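Local coordinates for nonsense-mediated mRNA decay protein 2 (Saccharomyces cerevisiae, PDB 4LUN), which takes part in nonsense-mediated decay of mRNAs with premature stop codons and interacts through its C-terminus with NAM7/UPF1, and whose N-terminal mIF4G domain is this chain, at residues E252-K255 with K256-L260; L274-E277 with Y278-E281; V76-C79 with L80-L84. One frame throughout, in Å; residues are numbered along the deposited sequence.

Contact 1 (E252-K255 with K256-L260)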
ATOM      1  N   GLU A 252     -25.480  -8.511  -5.375  1.00 15.84           N
ATOM      2  CA  GLU A 252     -25.849  -9.813  -4.812  1.00 17.00           C
ATOM      3  C   GLU A 252     -26.266  -9.681  -3.350  1.00 19.17           C
ATOM      4  O   GLU A 252     -27.297 -10.231  -2.907  1.00 16.96           O
ATOM      5  CB  GLU A 252     -24.659 -10.775  -4.900  1.00 21.09           C
ATOM      6  CG  GLU A 252     -24.940 -12.144  -4.268  1.00 27.44           C
ATOM      7  CD  GLU A 252     -23.686 -13.003  -4.089  1.00 34.02           C
ATOM      8  OE1 GLU A 252     -22.560 -12.471  -4.201  1.00 32.71           O
ATOM      9  OE2 GLU A 252     -23.833 -14.214  -3.814  1.00 43.08           O
ATOM     10  N   LEU A 253     -25.467  -8.935  -2.601  1.00 14.26           N
ATOM     11  CA  LEU A 253     -25.728  -8.745  -1.175  1.00 15.03           C
ATOM     12  C   LEU A 253     -26.983  -7.919  -0.965  1.00 14.97           C
ATOM     13  O   LEU A 253     -27.742  -8.193  -0.047  1.00 14.82           O
ATOM     14  CB  LEU A 253     -24.540  -8.088  -0.471  1.00 11.57           C
ATOM     15  CG  LEU A 253     -23.348  -9.036  -0.327  1.00 16.64           C
ATOM     16  CD1 LEU A 253     -22.095  -8.274   0.061  1.00 16.22           C
ATOM     17  CD2 LEU A 253     -23.670 -10.072   0.730  1.00 19.78           C
ATOM     18  N   HIS A 254     -27.193  -6.929  -1.826  1.00 14.17           N
ATOM     19  CA  HIS A 254     -28.360  -6.056  -1.749  1.00 14.89           C
ATOM     20  C   HIS A 254     -29.643  -6.868  -1.874  1.00 16.66           C
ATOM     21  O   HIS A 254     -30.597  -6.699  -1.099  1.00 15.64           O
ATOM     22  CB  HIS A 254     -28.279  -5.015  -2.876  1.00 15.20           C
ATOM     23  CG  HIS A 254     -29.512  -4.191  -3.028  1.00 16.84           C
ATOM     24  ND1 HIS A 254     -30.436  -4.395  -4.028  1.00 20.18           N
ATOM     25  CD2 HIS A 254     -29.986  -3.154  -2.289  1.00 19.29           C
ATOM     26  CE1 HIS A 254     -31.422  -3.525  -3.903  1.00 23.42           C
ATOM     27  NE2 HIS A 254     -31.165  -2.756  -2.853  1.00 20.66           N
ATOM     28  N   LYS A 255     -29.662  -7.765  -2.853  1.00 17.27           N
ATOM     29  CA  LYS A 255     -30.814  -8.634  -3.059  1.00 16.54           C
ATOM     30  C   LYS A 255     -31.055  -9.532  -1.850  1.00 16.35           C
ATOM     31  O   LYS A 255     -32.207  -9.707  -1.428  1.00 17.55           O
ATOM     32  CB  LYS A 255     -30.620  -9.478  -4.322  1.00 17.77           C
ATOM     33  CG  LYS A 255     -30.801  -8.677  -5.589  1.00 26.68           C
ATOM     34  CD  LYS A 255     -30.477  -9.499  -6.835  1.00 38.36           C
ATOM     35  CE  LYS A 255     -30.459  -8.618  -8.079  1.00 37.56           C
ATOM     36  NZ  LYS A 255     -29.480  -9.129  -9.084  1.00 42.69           N
ATOM     37  N   LYS A 256     -29.982 -10.091  -1.289  1.00 15.44           N
ATOM     38  CA  LYS A 256     -30.109 -10.956  -0.108  1.00 16.43           C
ATOM     39  C   LYS A 256     -30.562 -10.216   1.147  1.00 17.30           C
ATOM     40  O   LYS A 256     -31.433 -10.704   1.877  1.00 17.27           O
ATOM     41  CB  LYS A 256     -28.797 -11.679   0.205  1.00 20.30           C
ATOM     42  CG  LYS A 256     -28.357 -12.709  -0.820  1.00 23.33           C
ATOM     43  CD  LYS A 256     -27.081 -13.412  -0.340  1.00 31.93           C
ATOM     44  CE  LYS A 256     -26.570 -14.417  -1.370  1.00 45.74           C
ATOM     45  NZ  LYS A 256     -25.088 -14.605  -1.287  1.00 48.47           N
ATOM     46  N   VAL A 257     -29.965  -9.061   1.443  1.00 16.19           N
ATOM     47  CA  VAL A 257     -30.371  -8.372   2.666  1.00 14.47           C
ATOM     48  C   VAL A 257     -31.805  -7.828   2.580  1.00 15.30           C
ATOM     49  O   VAL A 257     -32.538  -7.844   3.563  1.00 15.97           O
ATOM     50  CB  VAL A 257     -29.385  -7.269   3.142  1.00 15.98           C
ATOM     51  CG1 VAL A 257     -27.996  -7.851   3.422  1.00 19.99           C
ATOM     52  CG2 VAL A 257     -29.316  -6.104   2.156  1.00 18.11           C
ATOM     53  N   ASN A 258     -32.194  -7.359   1.402  0.84 15.09           N
ATOM     54  CA  ASN A 258     -33.567  -6.897   1.237  0.84 15.42           C
ATOM     55  C   ASN A 258     -34.592  -8.027   1.356  0.84 15.53           C
ATOM     56  O   ASN A 258     -35.635  -7.852   1.966  0.84 16.86           O
ATOM     57  CB  ASN A 258     -33.731  -6.097  -0.058  0.84 16.64           C
ATOM     58  CG  ASN A 258     -33.235  -4.661   0.081  0.84 19.36           C
ATOM     59  OD1 ASN A 258     -33.661  -3.920   0.967  0.84 25.15           O
ATOM     60  ND2 ASN A 258     -32.332  -4.270  -0.793  0.84 28.10           N
ATOM     61  N   LYS A 259     -34.263  -9.195   0.811  1.00 15.37           N
ATOM     62  CA  LYS A 259     -35.146 -10.356   0.894  1.00 18.11           C
ATOM     63  C   LYS A 259     -35.309 -10.799   2.345  1.00 16.00           C
ATOM     64  O   LYS A 259     -36.428 -11.064   2.808  1.00 16.79           O
ATOM     65  CB  LYS A 259     -34.593 -11.534   0.104  1.00 18.39           C
ATOM     66  CG  LYS A 259     -35.603 -12.661   0.007  1.00 28.83           C
ATOM     67  CD  LYS A 259     -34.944 -14.021  -0.003  1.00 42.71           C
ATOM     68  CE  LYS A 259     -35.998 -15.107  -0.102  1.00 49.32           C
ATOM     69  NZ  LYS A 259     -36.789 -14.966  -1.359  1.00 48.66           N
ATOM     70  N   LEU A 260     -34.193 -10.890   3.061  1.00 15.05           N
ATOM     71  CA  LEU A 260     -34.239 -11.315   4.465  1.00 15.17           C
ATOM     72  C   LEU A 260     -34.978 -10.308   5.325  1.00 15.41           C
ATOM     73  O   LEU A 260     -35.770 -10.686   6.191  1.00 15.02           O
ATOM     74  CB  LEU A 260     -32.837 -11.556   5.022  1.00 12.96           C
ATOM     75  CG  LEU A 260     -32.118 -12.742   4.381  1.00 18.28           C
ATOM     76  CD1 LEU A 260     -30.637 -12.723   4.707  1.00 15.37           C
ATOM     77  CD2 LEU A 260     -32.768 -14.014   4.887  1.00 18.54           C
TER
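Glu252 and Lys256, one helical turn apart, lie side by side, and their ends join in a salt bridge of 2.8 Å between Glu252 OE2 and Lys256 NZ. The ammonium comes from above the carboxylate, 57° out of its plane. Lys256 reaches it with CG turned beside its own backbone N (chi1 -67°) and an extended chain, CG passing 3.4 Å from Glu252 O. Arg249 bridges to OE1. Replacing Lys256 with an alanine would take away the ammonium and would probably leave Glu252 OE2 without its lysine mate and Glu252 O without the aliphatic cover of CG.

The tight side is the buried one. Val257 N meets Leu253 O at 2.8 Å in a nearly straight bond, and Val257 CG2 rests 3.4 Å from that same oxygen. Leu253 turns to Ile288 and Phe292, where helix 231-271 packs on helix 277-303 in an antiparallel hairpin of this HEAT-repeat structure.

In one of its two modelled conformers, and so only tentatively, Asn258 sets ND2 over one face of the His254 imidazole, ring and amide planes 79° apart. The same ND2 makes a weak bond of 3.0 Å to His254 O. Stronger polar partners belong to the C-terminal tag: His311 O for His254 NE2, His312 ND1 for Asn258 OD1. On the exposed side contact is thin: Lys259 places only CB near Lys255 O, at 3.4 Å, the rest running off.

Contact 2 (L274-E277 with Y278-E281)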
ATOM      1  N   LEU A 274     -39.815 -10.329  18.050  1.00 27.57           N
ATOM      2  CA  LEU A 274     -38.703  -9.474  17.645  1.00 27.54           C
ATOM      3  C   LEU A 274     -37.722 -10.211  16.748  1.00 27.76           C
ATOM      4  O   LEU A 274     -37.157  -9.626  15.828  1.00 27.73           O
ATOM      5  CB  LEU A 274     -37.944  -8.947  18.862  1.00 29.75           C
ATOM      6  CG  LEU A 274     -38.717  -8.067  19.834  1.00 31.55           C
ATOM      7  CD1 LEU A 274     -37.746  -7.521  20.875  1.00 31.53           C
ATOM      8  CD2 LEU A 274     -39.415  -6.936  19.097  1.00 38.03           C
ATOM      9  N   ARG A 275     -37.504 -11.489  17.030  1.00 22.91           N
ATOM     10  CA  ARG A 275     -36.480 -12.249  16.324  1.00 20.83           C
ATOM     11  C   ARG A 275     -37.085 -13.439  15.592  1.00 27.15           C
ATOM     12  O   ARG A 275     -38.116 -13.971  15.986  1.00 23.86           O
ATOM     13  CB  ARG A 275     -35.402 -12.750  17.291  1.00 27.46           C
ATOM     14  CG  ARG A 275     -34.672 -11.654  18.055  1.00 25.50           C
ATOM     15  CD  ARG A 275     -34.006 -10.642  17.143  1.00 28.19           C
ATOM     16  NE  ARG A 275     -32.784 -11.155  16.519  1.00 29.54           N
ATOM     17  CZ  ARG A 275     -31.918 -10.400  15.848  1.00 26.34           C
ATOM     18  NH1 ARG A 275     -32.125  -9.097  15.723  1.00 30.56           N
ATOM     19  NH2 ARG A 275     -30.834 -10.943  15.316  1.00 32.06           N
ATOM     20  N   ASP A 276     -36.411 -13.853  14.526  1.00 21.19           N
ATOM     21  CA  ASP A 276     -36.806 -14.993  13.717  1.00 22.68           C
ATOM     22  C   ASP A 276     -35.573 -15.355  12.901  1.00 20.56           C
ATOM     23  O   ASP A 276     -34.564 -14.650  12.962  1.00 18.57           O
ATOM     24  CB  ASP A 276     -37.975 -14.627  12.796  1.00 21.41           C
ATOM     25  CG  ASP A 276     -37.721 -13.350  12.009  1.00 21.25           C
ATOM     26  OD1 ASP A 276     -36.786 -13.344  11.197  1.00 18.60           O
ATOM     27  OD2 ASP A 276     -38.471 -12.362  12.190  1.00 20.98           O
ATOM     28  N   GLU A 277     -35.652 -16.429  12.121  1.00 20.93           N
ATOM     29  CA  GLU A 277     -34.478 -16.929  11.413  1.00 23.76           C
ATOM     30  C   GLU A 277     -33.982 -15.960  10.338  1.00 20.70           C
ATOM     31  O   GLU A 277     -32.802 -15.984   9.973  1.00 21.74           O
ATOM     32  CB  GLU A 277     -34.794 -18.271  10.764  1.00 24.91           C
ATOM     33  CG  GLU A 277     -35.745 -18.145   9.589  1.00 29.49           C
ATOM     34  CD  GLU A 277     -36.317 -19.470   9.154  1.00 28.24           C
ATOM     35  OE1 GLU A 277     -37.460 -19.771   9.552  1.00 34.10           O
ATOM     36  OE2 GLU A 277     -35.630 -20.200   8.413  1.00 33.42           O
ATOM     37  N   TYR A 278     -34.878 -15.109   9.840  1.00 17.64           N
ATOM     38  CA  TYR A 278     -34.517 -14.203   8.749  1.00 16.56           C
ATOM     39  C   TYR A 278     -33.655 -13.048   9.246  1.00 19.66           C
ATOM     40  O   TYR A 278     -32.643 -12.714   8.637  1.00 17.49           O
ATOM     41  CB  TYR A 278     -35.772 -13.694   8.035  1.00 16.12           C
ATOM     42  CG  TYR A 278     -36.646 -14.828   7.554  1.00 15.08           C
ATOM     43  CD1 TYR A 278     -36.213 -15.661   6.527  1.00 20.12           C
ATOM     44  CD2 TYR A 278     -37.870 -15.093   8.151  1.00 21.62           C
ATOM     45  CE1 TYR A 278     -36.986 -16.711   6.092  1.00 26.41           C
ATOM     46  CE2 TYR A 278     -38.656 -16.149   7.716  1.00 21.73           C
ATOM     47  CZ  TYR A 278     -38.202 -16.950   6.692  1.00 25.24           C
ATOM     48  OH  TYR A 278     -38.981 -17.999   6.256  1.00 29.00           O
ATOM     49  N   VAL A 279     -34.033 -12.452  10.374  1.00 18.17           N
ATOM     50  CA  VAL A 279     -33.229 -11.346  10.888  1.00 16.25           C
ATOM     51  C   VAL A 279     -31.892 -11.834  11.453  1.00 19.18           C
ATOM     52  O   VAL A 279     -30.898 -11.107  11.428  1.00 16.59           O
ATOM     53  CB  VAL A 279     -34.024 -10.442  11.884  1.00 19.44           C
ATOM     54  CG1 VAL A 279     -34.413 -11.211  13.146  1.00 19.91           C
ATOM     55  CG2 VAL A 279     -33.219  -9.189  12.217  1.00 20.57           C
ATOM     56  N   GLU A 280     -31.848 -13.079  11.926  1.00 19.56           N
ATOM     57  CA  GLU A 280     -30.582 -13.647  12.378  1.00 23.09           C
ATOM     58  C   GLU A 280     -29.571 -13.784  11.242  1.00 20.06           C
ATOM     59  O   GLU A 280     -28.381 -13.500  11.417  1.00 21.26           O
ATOM     60  CB  GLU A 280     -30.797 -14.996  13.067  1.00 26.91           C
ATOM     61  CG  GLU A 280     -31.650 -14.936  14.333  1.00 33.52           C
ATOM     62  CD  GLU A 280     -31.080 -14.027  15.417  1.00 36.03           C
ATOM     63  OE1 GLU A 280     -29.871 -13.693  15.379  1.00 41.03           O
ATOM     64  OE2 GLU A 280     -31.855 -13.645  16.318  1.00 35.32           O
ATOM     65  N   GLU A 281     -30.037 -14.218  10.077  1.00 18.59           N
ATOM     66  CA  GLU A 281     -29.146 -14.319   8.923  1.00 19.05           C
ATOM     67  C   GLU A 281     -28.816 -12.926   8.390  1.00 15.85           C
ATOM     68  O   GLU A 281     -27.693 -12.641   7.974  1.00 18.46           O
ATOM     69  CB  GLU A 281     -29.768 -15.177   7.819  1.00 21.59           C
ATOM     70  CG  GLU A 281     -28.808 -15.396   6.657  1.00 22.36           C
ATOM     71  CD  GLU A 281     -29.314 -16.393   5.627  1.00 43.28           C
ATOM     72  OE1 GLU A 281     -30.329 -17.080   5.889  1.00 37.35           O
ATOM     73  OE2 GLU A 281     -28.684 -16.487   4.548  1.00 48.05           O
TER
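Arg275 and Glu280 form a two-pronged salt bridge, the arginine gripping side-on through NE and one terminal nitrogen. NE lies 2.7 Å from Glu280 OE2, and NH2 lies 2.9 Å from Glu280 OE1. Both oxygens sit almost exactly in the guanidinium plane, yet they are met from above the carboxylate, because the two flat groups stand 63° apart. Bends at chi2 and chi3 fold the arginine chain back so that it can reach the helix, and Asp283 gives NH2 a second anionic partner.

Among the hydrogen bonds the leading group is the carboxylate of Asp276, the N-cap of helix 277-303. Its OD1 accepts from Val279 N at 3.0 Å, almost in line with the C-O bond, and more weakly from Tyr278 N at 2.9 Å. With CG set between backbone N and carbonyl carbon (chi1 50°), the oxygen comes round over the first-turn amides, where its negative charge probably suits the positive end of the helix. His264 ND1 of helix 231-271 binds OD2, which ties the cap to the preceding helix across the hairpin turn. Asp276 N is buried here without a partner in the model.

The remaining contacts are van der Waals and CH-pi in kind. Glu277 CG lies 3.7 Å from the centroid of the Tyr278 ring, directly over the face, a CH-pi contact; farther along, carboxylate and ring are stacked with planes 13° apart. The Val279 methyls cover one face of the Arg275 guanidinium, CG1 over its centre and CG2 3.7 Å from NH1, while the valine also touches His264.

Contact 3 (V76-C79 with L80-L84)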
ATOM      1  N   VAL A  76      16.297  -0.497   9.119  1.00 26.64           N
ATOM      2  CA  VAL A  76      15.427   0.335   8.298  1.00 24.60           C
ATOM      3  C   VAL A  76      14.194  -0.442   7.808  1.00 24.62           C
ATOM      4  O   VAL A  76      13.096   0.111   7.733  1.00 26.59           O
ATOM      5  CB  VAL A  76      16.212   0.943   7.112  1.00 29.87           C
ATOM      6  CG1 VAL A  76      15.321   1.174   5.917  1.00 31.38           C
ATOM      7  CG2 VAL A  76      16.895   2.240   7.539  1.00 36.39           C
ATOM      8  N   THR A  77      14.379  -1.720   7.490  1.00 25.51           N
ATOM      9  CA  THR A  77      13.268  -2.554   7.041  1.00 23.99           C
ATOM     10  C   THR A  77      12.178  -2.581   8.103  1.00 26.59           C
ATOM     11  O   THR A  77      10.995  -2.416   7.803  1.00 27.32           O
ATOM     12  CB  THR A  77      13.700  -3.997   6.738  1.00 23.77           C
ATOM     13  OG1 THR A  77      14.670  -4.006   5.684  1.00 29.65           O
ATOM     14  CG2 THR A  77      12.493  -4.823   6.295  1.00 29.04           C
ATOM     15  N   GLU A  78      12.589  -2.782   9.351  1.00 26.63           N
ATOM     16  CA  GLU A  78      11.662  -2.786  10.473  1.00 30.74           C
ATOM     17  C   GLU A  78      11.016  -1.414  10.663  1.00 23.79           C
ATOM     18  O   GLU A  78       9.804  -1.312  10.833  1.00 28.25           O
ATOM     19  CB  GLU A  78      12.383  -3.224  11.748  1.00 35.36           C
ATOM     20  CG  GLU A  78      11.524  -4.015  12.706  1.00 52.45           C
ATOM     21  CD  GLU A  78      12.327  -5.047  13.476  1.00 66.48           C
ATOM     22  OE1 GLU A  78      11.947  -6.239  13.442  1.00 70.37           O
ATOM     23  OE2 GLU A  78      13.335  -4.670  14.112  1.00 68.90           O
ATOM     24  N   CYS A  79      11.824  -0.357  10.620  1.00 27.58           N
ATOM     25  CA  CYS A  79      11.299   1.001  10.776  1.00 25.01           C
ATOM     26  C   CYS A  79      10.314   1.371   9.673  1.00 27.23           C
ATOM     27  O   CYS A  79       9.289   2.004   9.936  1.00 26.31           O
ATOM     28  CB  CYS A  79      12.433   2.023  10.804  1.00 35.83           C
ATOM     29  SG  CYS A  79      13.517   1.840  12.228  1.00 43.96           S
ATOM     30  N   LEU A  80      10.635   0.988   8.440  1.00 26.79           N
ATOM     31  CA  LEU A  80       9.798   1.336   7.296  1.00 26.00           C
ATOM     32  C   LEU A  80       8.438   0.653   7.378  1.00 28.09           C
ATOM     33  O   LEU A  80       7.401   1.253   7.077  1.00 25.73           O
ATOM     34  CB  LEU A  80      10.496   0.946   5.992  1.00 26.38           C
ATOM     35  CG  LEU A  80      10.195   1.844   4.801  1.00 32.74           C
ATOM     36  CD1 LEU A  80      10.365   3.301   5.200  1.00 32.64           C
ATOM     37  CD2 LEU A  80      11.132   1.483   3.656  1.00 29.40           C
ATOM     38  N   LEU A  81       8.449  -0.608   7.786  1.00 23.14           N
ATOM     39  CA  LEU A  81       7.219  -1.384   7.877  1.00 26.24           C
ATOM     40  C   LEU A  81       6.328  -0.865   8.997  1.00 29.65           C
ATOM     41  O   LEU A  81       5.130  -1.130   9.015  1.00 24.68           O
ATOM     42  CB  LEU A  81       7.529  -2.867   8.086  1.00 27.91           C
ATOM     43  CG  LEU A  81       8.154  -3.644   6.924  1.00 29.30           C
ATOM     44  CD1 LEU A  81       8.575  -5.036   7.376  1.00 30.98           C
ATOM     45  CD2 LEU A  81       7.175  -3.749   5.776  1.00 33.16           C
ATOM     46  N   ASN A  82       6.914  -0.120   9.930  1.00 27.89           N
ATOM     47  CA  ASN A  82       6.176   0.362  11.088  1.00 28.20           C
ATOM     48  C   ASN A  82       5.923   1.869  11.090  1.00 32.11           C
ATOM     49  O   ASN A  82       5.522   2.432  12.107  1.00 38.57           O
ATOM     50  CB  ASN A  82       6.898  -0.047  12.378  1.00 28.05           C
ATOM     51  CG  ASN A  82       6.858  -1.546  12.616  1.00 35.76           C
ATOM     52  OD1 ASN A  82       5.797  -2.168  12.550  1.00 36.50           O
ATOM     53  ND2 ASN A  82       8.015  -2.132  12.893  1.00 43.21           N
ATOM     54  N   VAL A  83       6.158   2.524   9.959  1.00 30.32           N
ATOM     55  CA  VAL A  83       5.855   3.950   9.843  1.00 32.75           C
ATOM     56  C   VAL A  83       4.371   4.181  10.124  1.00 36.11           C
ATOM     57  O   VAL A  83       3.516   3.463   9.604  1.00 36.55           O
ATOM     58  CB  VAL A  83       6.225   4.507   8.450  1.00 30.82           C
ATOM     59  CG1 VAL A  83       5.835   5.977   8.332  1.00 36.43           C
ATOM     60  CG2 VAL A  83       7.714   4.343   8.190  1.00 30.36           C
ATOM     61  N   LEU A  84       4.071   5.172  10.957  1.00 36.41           N
ATOM     62  CA  LEU A  84       2.691   5.470  11.326  1.00 44.14           C
ATOM     63  C   LEU A  84       1.909   5.969  10.115  1.00 46.00           C
ATOM     64  O   LEU A  84       2.496   6.285   9.078  1.00 46.72           O
ATOM     65  CB  LEU A  84       2.668   6.531  12.426  1.00 42.90           C
ATOM     66  CG  LEU A  84       3.563   6.263  13.637  1.00 43.18           C
ATOM     67  CD1 LEU A  84       3.681   7.506  14.510  1.00 43.16           C
ATOM     68  CD2 LEU A  84       3.031   5.088  14.445  1.00 48.05           C
TER
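The side chains of Glu78 and Asn82 run alongside one another, the planes of their end groups 26° apart, but the carboxylate itself does not touch the amide: Glu78 CG makes the approach, 4.0 Å from Asn82 ND2. With Asn82 CG anti to the carbonyl carbon (chi1 -68°), the amide swings back to Glu78 O, 2.8 Å from ND2. Asn82 OD1 turns to another partner, Arg139 of helix 130-152.

Along the backbone the pattern changes. Leu80 N still bonds to Val76 O at 2.7 Å, and Leu81 N to Thr77 O at 3.1 Å, both four residues back. Asn82 N, however, bonds to Cys79 O at 3.2 Å, three residues back and 70° out of the carbonyl plane, with a weak second bond to Glu78 O. This is the tightening met near the C-terminal end of a helix, here helix 69-81.

Thr77 CG2 and Leu81 CD1 stand side by side at 4.1 Å, both residues reaching helix 106-116, while Leu80 packs on Ile97, Phe116 and Leu150. Val76, Leu80 and Leu81 thus hold the helix to its neighbours by apolar packing, while near its end the amide of Asn82 lies by Glu78 O and reaches Arg139.

In the fold
Contacts 1 and 2 belong to one long hairpin, helix 231-271 followed by helix 277-303; their centres are 14 Å apart and they touch by packing of Leu260 against Tyr278 and Glu281. Contact 3 lies within the MIF4G domain, its centre 42 Å from that of contact 1 and on the opposite side of the chain's centre. Contact 2 is the most superficial, and its chemistry is ionic and capping, at the start of a helix. Contacts 1 and 3 are partly buried: contact 1 pairs an apolar flank with a surface salt bridge in mid-helix, whereas contact 3 has no ion pair between its segments; backbone bonds hold it, and its leucines and valine pack on neighbouring helices.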